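Local coordinates for protein GTP pyrophosphokinase (PDB 2BE3) that probably catalyses pyrophosphate transfer from ATP to GTP, making the alarmone (p)ppGpp, as a member of the RelA/SpoT family, at residues R99-I104 / V126-D131. Residues are numbered along the deposited sequence; the frame is centred on the assembly and turned at random.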
loop_
_atom_site.group_PDB
_atom_site.type_symbol
_atom_site.label_atom_id
_atom_site.label_comp_id
_atom_site.label_asym_id
_atom_site.label_seq_id
_atom_site.Cartn_x
_atom_site.Cartn_y
_atom_site.Cartn_z
ATOM N N ARG A 99 -11.651 -7.009 6.487
ATOM C CA ARG A 99 -10.212 -6.707 6.437
ATOM C C ARG A 99 -9.501 -6.752 7.792
ATOM O O ARG A 99 -9.998 -6.209 8.795
ATOM C CB ARG A 99 -10.004 -5.330 5.827
ATOM C CG ARG A 99 -10.472 -5.225 4.385
ATOM C CD ARG A 99 -10.055 -3.887 3.804
ATOM N NE ARG A 99 -8.602 -3.800 3.648
ATOM C CZ ARG A 99 -7.948 -4.085 2.521
ATOM N NH1 ARG A 99 -8.597 -4.474 1.434
ATOM N NH2 ARG A 99 -6.633 -3.980 2.487
ATOM N N GLN A 100 -8.320 -7.370 7.811
ATOM C CA GLN A 100 -7.540 -7.474 9.039
ATOM C C GLN A 100 -6.469 -6.386 9.112
ATOM O O GLN A 100 -5.670 -6.382 10.013
ATOM C CB GLN A 100 -6.922 -8.876 9.159
ATOM C CG GLN A 100 -6.134 -9.366 7.951
ATOM C CD GLN A 100 -4.673 -8.828 7.874
ATOM O OE1 GLN A 100 -3.838 -9.113 8.764
ATOM N NE2 GLN A 100 -4.358 -8.084 6.782
ATOM N N ASP A 101 -6.438 -5.469 8.143
ATOM C CA ASP A 101 -5.452 -4.385 8.162
ATOM C C ASP A 101 -6.053 -3.083 8.709
ATOM O O ASP A 101 -5.454 -2.003 8.615
ATOM C CB ASP A 101 -4.829 -4.172 6.766
ATOM C CG ASP A 101 -5.841 -3.708 5.738
ATOM O OD1 ASP A 101 -7.061 -3.824 5.988
ATOM O OD2 ASP A 101 -5.425 -3.236 4.657
HETATM N N MSE A 102 -7.246 -3.188 9.268
HETATM C CA MSE A 102 -7.892 -2.035 9.881
HETATM C C MSE A 102 -8.893 -2.498 10.917
HETATM O O MSE A 102 -9.350 -3.653 10.917
HETATM C CB MSE A 102 -8.598 -1.173 8.819
HETATM C CG MSE A 102 -9.650 -1.933 8.050
HETATM SE SE MSE A 102 -10.471 -0.897 6.586
HETATM C CE MSE A 102 -8.837 -0.558 5.335
ATOM N N ARG A 103 -9.249 -1.579 11.793
ATOM C CA ARG A 103 -10.260 -1.854 12.782
ATOM C C ARG A 103 -11.281 -0.754 12.655
ATOM O O ARG A 103 -10.937 0.428 12.755
ATOM C CB ARG A 103 -9.653 -1.911 14.178
ATOM C CG ARG A 103 -10.687 -2.057 15.273
ATOM C CD ARG A 103 -10.053 -2.392 16.609
ATOM N NE ARG A 103 -9.540 -1.206 17.294
ATOM C CZ ARG A 103 -10.083 -0.689 18.404
ATOM N NH1 ARG A 103 -11.169 -1.260 18.944
ATOM N NH2 ARG A 103 -9.549 0.400 18.979
ATOM N N ILE A 104 -12.530 -1.152 12.412
ATOM C CA ILE A 104 -13.630 -0.204 12.231
ATOM C C ILE A 104 -14.085 0.264 13.589
ATOM O O ILE A 104 -14.618 -0.520 14.351
ATOM C CB ILE A 104 -14.805 -0.812 11.419
ATOM C CG1 ILE A 104 -14.349 -1.037 9.985
ATOM C CG2 ILE A 104 -16.054 0.099 11.455
ATOM C CD1 ILE A 104 -15.322 -1.784 9.155
ATOM N N VAL A 126 -11.785 4.340 10.781
ATOM C CA VAL A 126 -11.027 3.118 11.022
ATOM C C VAL A 126 -9.728 3.444 11.733
ATOM O O VAL A 126 -9.225 4.558 11.613
ATOM C CB VAL A 126 -10.724 2.273 9.725
ATOM C CG1 VAL A 126 -12.038 1.872 8.932
ATOM C CG2 VAL A 126 -9.721 2.969 8.809
ATOM N N GLU A 127 -9.222 2.492 12.505
ATOM C CA GLU A 127 -7.847 2.545 12.951
ATOM C C GLU A 127 -7.024 1.819 11.910
ATOM O O GLU A 127 -7.374 0.708 11.489
ATOM C CB GLU A 127 -7.671 1.897 14.301
ATOM C CG GLU A 127 -8.015 2.816 15.378
ATOM C CD GLU A 127 -8.056 2.155 16.737
ATOM O OE1 GLU A 127 -7.653 0.959 16.871
ATOM O OE2 GLU A 127 -8.495 2.862 17.676
ATOM N N TYR A 128 -5.959 2.488 11.471
ATOM C CA TYR A 128 -5.071 1.970 10.442
ATOM C C TYR A 128 -3.642 2.169 10.937
ATOM O O TYR A 128 -3.262 3.260 11.373
ATOM C CB TYR A 128 -5.332 2.673 9.097
ATOM C CG TYR A 128 -4.571 2.072 7.939
ATOM C CD1 TYR A 128 -5.011 0.892 7.330
ATOM C CD2 TYR A 128 -3.383 2.667 7.469
ATOM C CE1 TYR A 128 -4.310 0.323 6.279
ATOM C CE2 TYR A 128 -2.656 2.090 6.432
ATOM C CZ TYR A 128 -3.130 0.924 5.833
ATOM O OH TYR A 128 -2.429 0.348 4.789
ATOM N N THR A 129 -2.861 1.098 10.909
ATOM C CA THR A 129 -1.458 1.155 11.321
ATOM C C THR A 129 -0.533 1.186 10.105
ATOM O O THR A 129 -0.641 0.352 9.204
ATOM C CB THR A 129 -1.120 -0.036 12.229
ATOM O OG1 THR A 129 -1.971 0.061 13.362
ATOM C CG2 THR A 129 0.374 -0.003 12.713
ATOM N N VAL A 130 0.352 2.182 10.077
ATOM C CA VAL A 130 1.415 2.237 9.059
ATOM C C VAL A 130 2.759 1.862 9.686
ATOM O O VAL A 130 3.018 2.191 10.842
ATOM C CB VAL A 130 1.505 3.622 8.354
ATOM C CG1 VAL A 130 0.302 3.826 7.473
ATOM C CG2 VAL A 130 1.630 4.759 9.378
ATOM N N ASP A 131 3.598 1.160 8.920
ATOM C CA ASP A 131 4.983 0.901 9.326
ATOM C C ASP A 131 5.882 2.014 8.825
ATOM O O ASP A 131 5.774 2.466 7.690
ATOM C CB ASP A 131 5.454 -0.464 8.832
ATOM C CG ASP A 131 4.691 -1.605 9.479
ATOM O OD1 ASP A 131 4.935 -1.900 10.669
ATOM O OD2 ASP A 131 3.853 -2.213 8.787
HETATM O O HOH W 1 -2.842 -1.663 9.249
#
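Arg103 and Glu127 face each other as a hydrogen-bonded antiparallel pair, Arg103 N giving to Glu127 O at 3.0 Å and Glu127 N to Arg103 O at 2.7 Å. Their side chains leave the same face of the sheet and run side by side. In Glu127, CB lies 3.9 Å from Arg103 O; CG stands anti to the carbonyl carbon (chi1 -83°), and the extended chain carries the carboxylate to the guanidinium. There OE1 takes Arg103 NE at 2.9 Å and, more weakly, NH2 in a salt bridge, while OE2 also lies close to NH2. OE1 sits at the guanidinium edge, but the two planes are 63° apart, and NE reaches OE1 from above the carboxylate plane. Both segments belong to the region found in RelA/SpoT proteins; strand 102-109 is an outermost strand of the chain's five-stranded mixed sheet, and strand 122-130 lies between it and strand 137-147, antiparallel to both. On the other sheet face Val126 CG1 meets Met102 SE (selenomethionine) at 4.0 Å and Ile104 CG1 at 3.9 Å; helix 6-35 touches Met102 through Leu22. Where the strands part, one water donates to Asp101 O and Thr129 O. Asp101 O also lies 3.2 Å from Tyr128 CD1, and the Tyr128 hydroxyl bonds to Glu21 and Lys25 of helix 6-35. Lys25 also pairs with Asp101 OD2, to which Arg99 NH2 gives a nearly straight bond (176°) while Arg99 NE holds OD1.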